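Local atomic coordinates of intimin (Escherichia coli O127:H6 str. E2348/69, PDB entry 6TQD), a protein that acts as an outer-membrane adhesin whose extracellular passenger, containing bacterial Ig-like domains, probably mediates intimate attachment to host cells. Residues P11-G16 / L95-V100; T17-Q22 / L101-V106; V38-A43 / K78-A83. All blocks are in the same frame, centred on the assembly; numbering follows the deposited sequence.

Contact 1 (P11-G16 / L95-V100)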
loop_
_atom_site.group_PDB
_atom_site.type_symbol
_atom_site.label_atom_id
_atom_site.label_comp_id
_atom_site.label_asym_id
_atom_site.label_seq_id
_atom_site.Cartn_x
_atom_site.Cartn_y
_atom_site.Cartn_z
ATOM N N PRO A 11 -19.923 0.220 5.167
ATOM C CA PRO A 11 -19.955 -0.272 3.781
ATOM C C PRO A 11 -18.610 -0.255 3.089
ATOM O O PRO A 11 -18.431 -1.004 2.125
ATOM C CB PRO A 11 -20.925 0.690 3.083
ATOM C CG PRO A 11 -20.885 1.928 3.913
ATOM C CD PRO A 11 -20.695 1.467 5.325
ATOM N N HIS A 12 -17.686 0.591 3.516
ATOM C CA HIS A 12 -16.445 0.781 2.786
ATOM C C HIS A 12 -15.260 0.705 3.733
ATOM O O HIS A 12 -15.248 1.364 4.773
ATOM C CB HIS A 12 -16.440 2.157 2.104
ATOM C CG HIS A 12 -17.606 2.385 1.194
ATOM N ND1 HIS A 12 -17.791 1.676 0.029
ATOM C CD2 HIS A 12 -18.658 3.234 1.289
ATOM C CE1 HIS A 12 -18.899 2.084 -0.562
ATOM N NE2 HIS A 12 -19.448 3.026 0.183
ATOM N N ASP A 13 -14.250 -0.073 3.349
ATOM C CA ASP A 13 -12.970 -0.021 4.032
ATOM C C ASP A 13 -12.209 1.213 3.561
ATOM O O ASP A 13 -12.579 1.865 2.583
ATOM C CB ASP A 13 -12.163 -1.291 3.780
ATOM C CG ASP A 13 -12.766 -2.509 4.467
ATOM O OD1 ASP A 13 -13.266 -2.374 5.611
ATOM O OD2 ASP A 13 -12.738 -3.598 3.860
ATOM N N ILE A 14 -11.146 1.543 4.274
ATOM C CA ILE A 14 -10.388 2.761 4.026
ATOM C C ILE A 14 -9.025 2.395 3.465
ATOM O O ILE A 14 -8.352 1.490 3.978
ATOM C CB ILE A 14 -10.264 3.621 5.294
ATOM C CG1 ILE A 14 -11.641 4.213 5.626
ATOM C CG2 ILE A 14 -9.232 4.704 5.120
ATOM C CD1 ILE A 14 -11.746 4.804 6.990
ATOM N N ASN A 15 -8.659 3.059 2.371
ATOM C CA ASN A 15 -7.323 2.994 1.777
ATOM C C ASN A 15 -6.859 4.426 1.594
ATOM O O ASN A 15 -7.551 5.220 0.941
ATOM C CB ASN A 15 -7.389 2.300 0.427
ATOM C CG ASN A 15 -7.980 0.907 0.517
ATOM O OD1 ASN A 15 -7.395 0.006 1.117
ATOM N ND2 ASN A 15 -9.139 0.724 -0.096
ATOM N N GLY A 16 -5.729 4.777 2.199
ATOM C CA GLY A 16 -5.276 6.152 2.154
ATOM C C GLY A 16 -3.782 6.308 2.297
ATOM O O GLY A 16 -3.070 5.396 2.700
ATOM N N LEU A 95 -16.124 -4.746 11.856
ATOM C CA LEU A 95 -14.751 -4.589 11.421
ATOM C C LEU A 95 -14.643 -3.510 10.357
ATOM O O LEU A 95 -15.452 -3.430 9.426
ATOM C CB LEU A 95 -14.275 -5.918 10.833
ATOM C CG LEU A 95 -12.910 -5.941 10.156
ATOM C CD1 LEU A 95 -11.817 -5.639 11.158
ATOM C CD2 LEU A 95 -12.700 -7.292 9.498
ATOM N N LEU A 96 -13.640 -2.661 10.522
ATOM C CA LEU A 96 -13.189 -1.720 9.509
ATOM C C LEU A 96 -11.711 -2.000 9.277
ATOM O O LEU A 96 -10.939 -2.073 10.237
ATOM C CB LEU A 96 -13.365 -0.284 9.992
ATOM C CG LEU A 96 -12.721 0.852 9.196
ATOM C CD1 LEU A 96 -13.310 0.959 7.796
ATOM C CD2 LEU A 96 -12.846 2.182 9.920
ATOM N N THR A 97 -11.323 -2.156 8.015
ATOM C CA THR A 97 -9.940 -2.400 7.637
ATOM C C THR A 97 -9.371 -1.133 7.014
ATOM O O THR A 97 -9.978 -0.553 6.103
ATOM C CB THR A 97 -9.839 -3.585 6.677
ATOM O OG1 THR A 97 -10.415 -4.752 7.294
ATOM C CG2 THR A 97 -8.382 -3.874 6.312
ATOM N N ILE A 98 -8.229 -0.699 7.528
ATOM C CA ILE A 98 -7.558 0.518 7.085
ATOM C C ILE A 98 -6.204 0.109 6.520
ATOM O O ILE A 98 -5.388 -0.502 7.221
ATOM C CB ILE A 98 -7.403 1.515 8.242
ATOM C CG1 ILE A 98 -8.794 1.917 8.764
ATOM C CG2 ILE A 98 -6.580 2.736 7.827
ATOM C CD1 ILE A 98 -8.782 2.599 10.111
ATOM N N THR A 99 -5.971 0.438 5.256
ATOM C CA THR A 99 -4.716 0.127 4.582
ATOM C C THR A 99 -4.001 1.429 4.263
ATOM O O THR A 99 -4.606 2.357 3.719
ATOM C CB THR A 99 -4.977 -0.661 3.305
ATOM O OG1 THR A 99 -5.686 -1.867 3.636
ATOM C CG2 THR A 99 -3.667 -1.034 2.626
ATOM N N VAL A 100 -2.714 1.480 4.577
ATOM C CA VAL A 100 -1.900 2.681 4.468
ATOM C C VAL A 100 -0.963 2.497 3.284
ATOM O O VAL A 100 -0.216 1.508 3.215
ATOM C CB VAL A 100 -1.104 2.926 5.761
ATOM C CG1 VAL A 100 -0.175 4.113 5.602
ATOM C CG2 VAL A 100 -2.058 3.152 6.911
HETATM O O HOH W 1 -15.805 -2.518 6.693
HETATM O O HOH W 2 -13.167 -4.789 6.658
HETATM O O HOH W 3 -8.399 -1.392 3.602
#
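T97 and D13 meet as backbone amide and carboxylate: T97 N donates to D13 OD1 over 3.1 Å, with an N-H...O angle of 167°, and reaches the oxygen from well above the carboxylate plane. A D13 chi1 of -69° holds CG beside its own backbone N, on the side of T97. Two waters donate to the same OD1. One also donates to L95 O; the other, 2.6 Å from D13 OD1, is hydrogen-bonded to T97 OG1, which has a further partner in K78 NZ. Three donors on one oxygen are consistent with a charged carboxylate.

Beyond D13 the backbones pair in parallel, with strand directions 12° apart. I14 N donates to T97 O at 3.0 Å, T99 N returns a bond to I14 O at 2.9 Å, and G16 N continues the ladder to T99 O at 3.1 Å. I14 thus bonds to the residues on either side of I98, the signature of parallel pairing. On the face carrying N15, its OD1 lies 3.3 Å from T99 CB, the two side chains running side by side. A third water lies within hydrogen-bonding distance of I14 O and T99 OG1, though with more acceptors around it than protons. On the other face, I14 CB packs 4.1 Å from I98 CG1, and I14 CD1 meets L96 CD2 at 4.1 Å where the two side chains cross. L96 CD1 touches H12 O.

Farther out, I14 rests on Q22 and I24 of strand 21-30, in the opposing sheet, while L96 packs on V79 of the neighbouring strand 76-85 in its own sheet. The chain pairs antiparallel as strand 6-9 in one sheet, then crosses to lie parallel to strand 90-101 of the other, an A-to-A' strand switch familiar from Ig-like sandwiches.

Contact 2 (T17-Q22 / L101-V106)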
loop_
_atom_site.group_PDB
_atom_site.type_symbol
_atom_site.label_atom_id
_atom_site.label_comp_id
_atom_site.label_asym_id
_atom_site.label_seq_id
_atom_site.Cartn_x
_atom_site.Cartn_y
_atom_site.Cartn_z
ATOM N N THR A 17 -3.327 7.521 1.999
ATOM C CA THR A 17 -1.921 7.838 2.107
ATOM C C THR A 17 -1.546 7.974 3.579
ATOM O O THR A 17 -2.328 8.459 4.405
ATOM C CB THR A 17 -1.652 9.178 1.417
ATOM O OG1 THR A 17 -1.976 9.075 0.025
ATOM C CG2 THR A 17 -0.157 9.549 1.521
ATOM N N GLU A 18 -0.327 7.552 3.899
ATOM C CA GLU A 18 0.199 7.673 5.253
ATOM C C GLU A 18 0.026 9.097 5.762
ATOM O O GLU A 18 0.225 10.064 5.025
ATOM C CB GLU A 18 1.687 7.290 5.236
ATOM C CG GLU A 18 2.547 8.129 4.282
ATOM C CD GLU A 18 4.013 7.740 4.315
ATOM O OE1 GLU A 18 4.624 7.610 3.219
ATOM O OE2 GLU A 18 4.558 7.549 5.427
ATOM N N ARG A 19 -0.367 9.210 7.029
ATOM C CA ARG A 19 -0.553 10.469 7.745
ATOM C C ARG A 19 -1.759 11.275 7.268
ATOM O O ARG A 19 -1.937 12.422 7.700
ATOM C CB ARG A 19 0.714 11.338 7.724
ATOM C CG ARG A 19 1.937 10.672 8.342
ATOM C CD ARG A 19 3.120 11.636 8.414
ATOM N NE ARG A 19 4.336 11.009 8.933
ATOM C CZ ARG A 19 5.244 10.384 8.186
ATOM N NH1 ARG A 19 5.084 10.277 6.872
ATOM N NH2 ARG A 19 6.319 9.855 8.759
ATOM N N SER A 20 -2.599 10.717 6.399
ATOM C CA SER A 20 -3.798 11.433 5.978
ATOM C C SER A 20 -4.951 11.230 6.967
ATOM O O SER A 20 -4.940 10.329 7.811
ATOM C CB SER A 20 -4.241 10.994 4.574
ATOM O OG SER A 20 -4.711 9.666 4.545
ATOM N N THR A 21 -5.943 12.105 6.854
ATOM C CA THR A 21 -7.191 12.000 7.596
ATOM C C THR A 21 -8.264 11.472 6.658
ATOM O O THR A 21 -8.478 12.026 5.578
ATOM C CB THR A 21 -7.601 13.377 8.129
ATOM O OG1 THR A 21 -6.604 13.866 9.033
ATOM C CG2 THR A 21 -8.933 13.289 8.861
ATOM N N GLN A 22 -8.939 10.403 7.071
ATOM C CA GLN A 22 -9.898 9.696 6.233
ATOM C C GLN A 22 -11.236 9.621 6.956
ATOM O O GLN A 22 -11.333 9.025 8.036
ATOM C CB GLN A 22 -9.394 8.286 5.930
ATOM C CG GLN A 22 -8.098 8.265 5.143
ATOM C CD GLN A 22 -8.285 8.732 3.712
ATOM O OE1 GLN A 22 -9.372 8.614 3.149
ATOM N NE2 GLN A 22 -7.226 9.267 3.118
ATOM N N LEU A 101 -1.010 3.443 2.360
ATOM C CA LEU A 101 -0.094 3.519 1.233
ATOM C C LEU A 101 0.955 4.590 1.496
ATOM O O LEU A 101 0.736 5.537 2.250
ATOM C CB LEU A 101 -0.852 3.837 -0.050
ATOM C CG LEU A 101 -1.801 2.763 -0.594
ATOM C CD1 LEU A 101 -3.102 2.695 0.195
ATOM C CD2 LEU A 101 -2.094 3.007 -2.061
ATOM N N SER A 102 2.114 4.426 0.869
ATOM C CA SER A 102 3.186 5.392 1.050
ATOM C C SER A 102 2.934 6.637 0.202
ATOM O O SER A 102 2.122 6.635 -0.727
ATOM C CB SER A 102 4.518 4.743 0.677
ATOM O OG SER A 102 4.651 4.692 -0.732
ATOM N N ASN A 103 3.653 7.712 0.540
ATOM C CA ASN A 103 3.487 8.979 -0.162
ATOM C C ASN A 103 3.570 8.818 -1.677
ATOM O O ASN A 103 2.865 9.506 -2.423
ATOM C CB ASN A 103 4.557 9.972 0.305
ATOM C CG ASN A 103 4.245 10.577 1.648
ATOM O OD1 ASN A 103 3.099 10.920 1.934
ATOM N ND2 ASN A 103 5.268 10.722 2.481
ATOM N N GLY A 104 4.421 7.922 -2.149
ATOM C CA GLY A 104 4.599 7.767 -3.579
ATOM C C GLY A 104 3.614 6.865 -4.287
ATOM O O GLY A 104 3.759 6.646 -5.493
ATOM N N GLN A 105 2.599 6.354 -3.599
ATOM C CA GLN A 105 1.662 5.404 -4.178
ATOM C C GLN A 105 0.288 6.041 -4.324
ATOM O O GLN A 105 -0.018 7.060 -3.701
ATOM C CB GLN A 105 1.601 4.142 -3.299
ATOM C CG GLN A 105 2.938 3.364 -3.267
ATOM C CD GLN A 105 3.082 2.395 -2.104
ATOM O OE1 GLN A 105 2.216 2.295 -1.229
ATOM N NE2 GLN A 105 4.194 1.664 -2.087
ATOM N N VAL A 106 -0.554 5.410 -5.140
ATOM C CA VAL A 106 -1.849 5.963 -5.532
ATOM C C VAL A 106 -2.958 5.000 -5.140
ATOM O O VAL A 106 -2.939 3.824 -5.523
ATOM C CB VAL A 106 -1.893 6.262 -7.045
ATOM C CG1 VAL A 106 -3.255 6.793 -7.448
ATOM C CG2 VAL A 106 -0.789 7.262 -7.424
HETATM O O HOH W 4 3.662 11.876 5.177
#
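E18 joins L101 and N103 through both its backbone and its side chain. Its N donates to L101 O at 2.8 Å, and its CB passes 3.6 Å from that same L101 O. A chi1 of 58° sets CG between the backbone N and the carbonyl carbon, where it packs 3.7 Å from N103 OD1. From CG the chain is extended, bringing CD to 3.7 Å from N103 ND2. At the tip, E18 OE1 accepts from N103 N at 2.9 Å on its anti lone pair. The N103 amide lies close by with its plane 24° from the carboxylate, but the angle from ND2 is too poor for a bond. The other oxygen, E18 OE2, is taken by Y69 N and by R19 NH1 at 3.1 Å; R19 has two deposited conformers, so this salt bridge is doubtful. N103 OD1 also meets T17 CG2, at 3.6 Å.

Two turns thus face each other: the type II turn T17-S20, which leads from strand 14-17 into strand 21-30, and the type I turn S102-Q105, in the connection between strand 90-101 and strand 111-117. Strand 62-65 lies alongside, its A64 bonded to the Q22 backbone.

Contact 3 (V38-A43 / K78-A83)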
loop_
_atom_site.group_PDB
_atom_site.type_symbol
_atom_site.label_atom_id
_atom_site.label_comp_id
_atom_site.label_asym_id
_atom_site.label_seq_id
_atom_site.Cartn_x
_atom_site.Cartn_y
_atom_site.Cartn_z
ATOM N N VAL A 38 -18.469 3.222 19.947
ATOM C CA VAL A 38 -17.296 2.894 20.754
ATOM C C VAL A 38 -16.319 2.080 19.910
ATOM O O VAL A 38 -16.698 1.062 19.310
ATOM C CB VAL A 38 -17.693 2.125 22.027
ATOM C CG1 VAL A 38 -16.464 1.656 22.767
ATOM C CG2 VAL A 38 -18.561 2.998 22.933
ATOM N N TRP A 39 -15.061 2.523 19.868
ATOM C CA TRP A 39 -14.060 1.970 18.966
ATOM C C TRP A 39 -12.943 1.254 19.712
ATOM O O TRP A 39 -12.513 1.694 20.780
ATOM C CB TRP A 39 -13.374 3.081 18.150
ATOM C CG TRP A 39 -14.230 3.743 17.161
ATOM C CD1 TRP A 39 -15.005 4.842 17.371
ATOM C CD2 TRP A 39 -14.413 3.374 15.791
ATOM N NE1 TRP A 39 -15.661 5.188 16.216
ATOM C CE2 TRP A 39 -15.314 4.308 15.226
ATOM C CE3 TRP A 39 -13.882 2.364 14.981
ATOM C CZ2 TRP A 39 -15.704 4.253 13.900
ATOM C CZ3 TRP A 39 -14.282 2.306 13.645
ATOM C CH2 TRP A 39 -15.182 3.239 13.129
ATOM N N ASP A 40 -12.465 0.169 19.127
ATOM C CA ASP A 40 -11.167 -0.435 19.449
ATOM C C ASP A 40 -10.257 -0.143 18.261
ATOM O O ASP A 40 -10.383 -0.768 17.206
ATOM C CB ASP A 40 -11.274 -1.934 19.702
ATOM C CG ASP A 40 -9.903 -2.605 19.896
ATOM O OD1 ASP A 40 -8.860 -1.950 19.702
ATOM O OD2 ASP A 40 -9.868 -3.806 20.251
ATOM N N ASP A 41 -9.408 0.870 18.399
ATOM C CA ASP A 41 -8.451 1.247 17.367
ATOM C C ASP A 41 -7.015 0.912 17.771
ATOM O O ASP A 41 -6.069 1.533 17.279
ATOM C CB ASP A 41 -8.598 2.717 16.990
ATOM C CG ASP A 41 -8.277 3.654 18.122
ATOM O OD1 ASP A 41 -7.930 3.172 19.224
ATOM O OD2 ASP A 41 -8.379 4.894 17.928
ATOM N N SER A 42 -6.840 -0.074 18.654
ATOM C CA SER A 42 -5.510 -0.364 19.186
ATOM C C SER A 42 -4.521 -0.738 18.089
ATOM O O SER A 42 -3.321 -0.476 18.227
ATOM C CB SER A 42 -5.597 -1.480 20.223
ATOM O OG SER A 42 -6.102 -2.662 19.639
ATOM N N ALA A 43 -4.993 -1.355 16.999
ATOM C CA ALA A 43 -4.088 -1.673 15.893
ATOM C C ALA A 43 -3.480 -0.409 15.290
ATOM O O ALA A 43 -2.276 -0.364 15.016
ATOM C CB ALA A 43 -4.826 -2.478 14.826
ATOM N N LYS A 78 -6.731 -3.474 11.434
ATOM C CA LYS A 78 -8.107 -3.912 11.630
ATOM C C LYS A 78 -8.601 -3.276 12.920
ATOM O O LYS A 78 -7.985 -3.455 13.981
ATOM C CB LYS A 78 -8.179 -5.434 11.751
ATOM C CG LYS A 78 -7.643 -6.196 10.544
ATOM C CD LYS A 78 -8.638 -6.336 9.424
ATOM C CE LYS A 78 -8.058 -7.162 8.278
ATOM N NZ LYS A 78 -8.983 -7.246 7.114
ATOM N N VAL A 79 -9.693 -2.508 12.830
ATOM C CA VAL A 79 -10.288 -1.847 13.981
ATOM C C VAL A 79 -11.769 -2.219 14.008
ATOM O O VAL A 79 -12.334 -2.683 13.017
ATOM C CB VAL A 79 -10.123 -0.315 13.933
ATOM C CG1 VAL A 79 -8.651 0.063 13.799
ATOM C CG2 VAL A 79 -10.920 0.267 12.772
ATOM N N THR A 80 -12.404 -2.017 15.167
ATOM C CA THR A 80 -13.791 -2.406 15.330
ATOM C C THR A 80 -14.602 -1.271 15.948
ATOM O O THR A 80 -14.106 -0.513 16.782
ATOM C CB THR A 80 -13.966 -3.679 16.181
ATOM O OG1 THR A 80 -13.226 -3.557 17.396
ATOM C CG2 THR A 80 -13.502 -4.902 15.405
ATOM N N ALA A 81 -15.865 -1.195 15.554
ATOM C CA ALA A 81 -16.793 -0.212 16.078
ATOM C C ALA A 81 -18.060 -0.903 16.531
ATOM O O ALA A 81 -18.566 -1.793 15.855
ATOM C CB ALA A 81 -17.190 0.797 15.005
ATOM N N ARG A 82 -18.604 -0.443 17.648
ATOM C CA ARG A 82 -19.858 -0.932 18.185
ATOM C C ARG A 82 -20.739 0.274 18.466
ATOM O O ARG A 82 -20.313 1.214 19.144
ATOM C CB ARG A 82 -19.612 -1.730 19.466
ATOM C CG ARG A 82 -20.845 -2.435 20.018
ATOM C CD ARG A 82 -20.560 -3.106 21.358
ATOM N NE ARG A 82 -19.660 -4.265 21.307
ATOM C CZ ARG A 82 -20.032 -5.505 20.992
ATOM N NH1 ARG A 82 -21.286 -5.756 20.636
ATOM N NH2 ARG A 82 -19.163 -6.499 21.045
ATOM N N ALA A 83 -21.967 0.243 17.966
ATOM C CA ALA A 83 -22.928 1.301 18.248
ATOM C C ALA A 83 -23.751 0.943 19.476
ATOM O O ALA A 83 -24.047 -0.228 19.722
ATOM C CB ALA A 83 -23.850 1.513 17.055
HETATM O O HOH W 5 -7.695 -2.316 16.564
#
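A chi1 of -69° places W39 CG beside its own backbone N, and a chi2 of 90° turns the indole so that one face receives A81 CB. This methyl sits 3.5 Å from the centroid of the six-membered ring, 10° off its normal, a CH-pi contact between residues of a non-hydrogen-bonded pair. W39 CZ3 also touches V79 CG2 at 4.0 Å. The flanking pairs carry the antiparallel ladder: V38 N donates to R82 O at 2.8 Å and R82 N answers to V38 O, while D40 N reaches T80 O at 2.9 Å and T80 N returns to D40 O.

Where the strand ends, D40 OD1 accepts from S42 N at 2.9 Å, an Asx turn; a second bond, from S42 OG, is less certain because S42 has two deposited conformers. A water accepting from A43 N lies within hydrogen-bonding distance of K78 O, so it may link the helix start to strand 76-85.

W39 and A81 share one face, with V79 beside them, and W39 and V79 reach I51 of the opposing sheet; the other face carries polar D40, T80 and R82 together with V38. The buried D41 carboxylate turns away to R45 and I51 N, which would favour its charged form.

Contacts 1 and 3 lie in one mixed sheet, on opposite flanks of the pair formed by strands 90-101 and 76-85; their centres are 12 Å apart. L96 N to V79 O at 2.8 Å and T97 OG1 to K78 NZ at 2.9 Å tie them directly. Contact 2 takes up both runs of chain where contact 1 leaves them, with G16 O and L101 N 2.9 Å apart at the seam and V100 CG1 packed 3.6 Å from E18 CA. Contacts 2 and 3 do not touch, their nearest atoms being about 9 Å apart. A bound sodium ion lies about 4 Å from the D13 side chain and about 9 Å from that of K78.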